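Local coordinates for uncharacterized protein YhfS (Escherichia coli, PDB 4J8L) that is of unknown function but carries pyridoxal 5'-phosphate covalently bound to a lysine, and is only tentatively assigned a cysteine synthase activity, at residues R50-V55 against A68-G73. Sequence-based numbering, arbitrary orientation. Where two conformers were deposited one is given.
Sequences RVTQRV and AALVQG. With ACY (acetic acid), chain D.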
# COMPACT_ATOMS: atom_id res chain seq x y z
N ARG A 50 -10.64 24.93 -0.65
CA ARG A 50 -9.41 25.54 -0.19
C ARG A 50 -8.69 24.61 0.78
O ARG A 50 -7.46 24.50 0.74
CB ARG A 50 -9.70 26.88 0.49
CG ARG A 50 -10.31 27.94 -0.43
CD ARG A 50 -10.67 29.21 0.35
NE ARG A 50 -11.61 28.90 1.43
CZ ARG A 50 -12.93 28.87 1.31
NH1 ARG A 50 -13.50 29.14 0.14
NH2 ARG A 50 -13.69 28.58 2.35
N VAL A 51 -9.44 23.94 1.66
CA VAL A 51 -8.81 23.04 2.62
C VAL A 51 -8.19 21.82 1.93
O VAL A 51 -7.13 21.33 2.32
CB VAL A 51 -9.81 22.62 3.72
CG1 VAL A 51 -9.23 21.47 4.55
CG2 VAL A 51 -10.14 23.81 4.59
N THR A 52 -8.83 21.36 0.86
CA THR A 52 -8.29 20.23 0.11
C THR A 52 -6.94 20.59 -0.52
O THR A 52 -5.99 19.80 -0.47
CB THR A 52 -9.30 19.71 -0.92
OG1 THR A 52 -10.48 19.30 -0.23
CG2 THR A 52 -8.73 18.50 -1.71
N GLN A 53 -6.85 21.79 -1.09
CA GLN A 53 -5.57 22.26 -1.62
C GLN A 53 -4.52 22.24 -0.52
O GLN A 53 -3.43 21.70 -0.72
CB GLN A 53 -5.67 23.67 -2.21
CG GLN A 53 -4.33 24.15 -2.76
CD GLN A 53 -4.31 25.61 -3.17
OE1 GLN A 53 -4.88 26.47 -2.50
NE2 GLN A 53 -3.64 25.90 -4.27
N ARG A 54 -4.85 22.80 0.64
CA ARG A 54 -3.89 22.87 1.74
C ARG A 54 -3.41 21.47 2.14
O ARG A 54 -2.22 21.26 2.38
CB ARG A 54 -4.50 23.55 2.97
CG ARG A 54 -4.73 25.03 2.82
CD ARG A 54 -5.22 25.62 4.14
NE ARG A 54 -5.55 27.04 4.03
CZ ARG A 54 -4.74 28.02 4.37
NH1 ARG A 54 -3.54 27.75 4.87
NH2 ARG A 54 -5.13 29.28 4.24
N VAL A 55 -4.35 20.53 2.24
CA VAL A 55 -4.00 19.17 2.61
C VAL A 55 -3.06 18.57 1.57
O VAL A 55 -2.08 17.90 1.90
CB VAL A 55 -5.26 18.27 2.81
CG1 VAL A 55 -4.86 16.80 2.90
CG2 VAL A 55 -6.02 18.70 4.05
N ALA A 68 0.86 17.31 -4.85
CA ALA A 68 -0.00 16.16 -4.63
C ALA A 68 -1.44 16.44 -5.06
O ALA A 68 -1.87 17.59 -5.12
CB ALA A 68 0.03 15.72 -3.17
N ALA A 69 -2.17 15.38 -5.37
CA ALA A 69 -3.60 15.51 -5.66
C ALA A 69 -4.34 14.37 -5.01
O ALA A 69 -3.95 13.21 -5.14
CB ALA A 69 -3.85 15.51 -7.16
N LEU A 70 -5.43 14.69 -4.31
CA LEU A 70 -6.34 13.66 -3.83
C LEU A 70 -7.36 13.39 -4.94
O LEU A 70 -7.79 14.32 -5.64
CB LEU A 70 -7.05 14.13 -2.54
CG LEU A 70 -6.11 14.32 -1.34
CD1 LEU A 70 -6.87 14.87 -0.12
CD2 LEU A 70 -5.43 13.01 -1.00
N VAL A 71 -7.70 12.12 -5.14
CA VAL A 71 -8.59 11.72 -6.22
C VAL A 71 -9.62 10.69 -5.74
O VAL A 71 -9.42 10.01 -4.72
CB VAL A 71 -7.82 11.09 -7.41
CG1 VAL A 71 -6.79 12.07 -7.98
CG2 VAL A 71 -7.15 9.80 -6.98
N GLN A 72 -10.72 10.59 -6.47
CA GLN A 72 -11.72 9.56 -6.22
C GLN A 72 -11.19 8.20 -6.67
O GLN A 72 -10.26 8.10 -7.49
CB GLN A 72 -13.02 9.86 -6.96
CG GLN A 72 -13.65 11.20 -6.60
CD GLN A 72 -14.36 11.18 -5.25
OE1 GLN A 72 -14.19 10.26 -4.43
NE2 GLN A 72 -15.18 12.20 -5.00
N GLY A 73 -11.81 7.14 -6.16
CA GLY A 73 -11.43 5.79 -6.57
C GLY A 73 -10.30 5.16 -5.75
O GLY A 73 -9.81 4.08 -6.11
C ACY D . -9.30 28.44 3.77
O ACY D . -10.54 28.63 3.73
OXT ACY D . -8.77 27.38 4.16
CH3 ACY D . -8.41 29.56 3.33
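The CD1 methyl of Leu70, on strand 67-72, meets Val55 and Thr52 of helix 50-62, about one turn apart. The approach to Val55 is the closer: CD1 of Leu70 stands 4.1 Å from CG1 of Val55, with the two side chains crossing at about a right angle. The valine branch anti to the backbone N, CG1, is the one that meets Leu70. The touch on Thr52 is looser, 4.4 Å from its CG2 to the same Leu70 CD1, and comes from the methyl branch; the hydroxyl OG1 hydrogen-bonds to the carbonyl O of Ile227. All three residues are buried. This is helix-on-sheet packing at the margin of the large pyridoxal-phosphate domain, whose seven-stranded mixed sheet has 67-72 as an outermost strand, antiparallel to 203-208, in keeping with the aminotransferase class I and II family. Ala232 of the long helix 229-261 also touches Thr52 and Val55, and Leu59 adds to the cover of Leu70. On the side of helix 50-62 turned from the strand, Arg50 and Arg54 share an acetate, probably from the crystallisation liquor. NE of Arg50 donates a short, nearly straight bond to O of the acetate (2.6 Å, 171°). NE of Arg54 reaches OXT of the acetate by a longer, more bent one (3.2 Å, 144°). A bend at chi3 in Arg50 and an extended chain in Arg54 from CG to NE bring both guanidinium edges to the one anion. Arg54 is held further by a salt bridge from NH2 to Glu33 and a hydrogen bond from NH1 to the carbonyl O of His28.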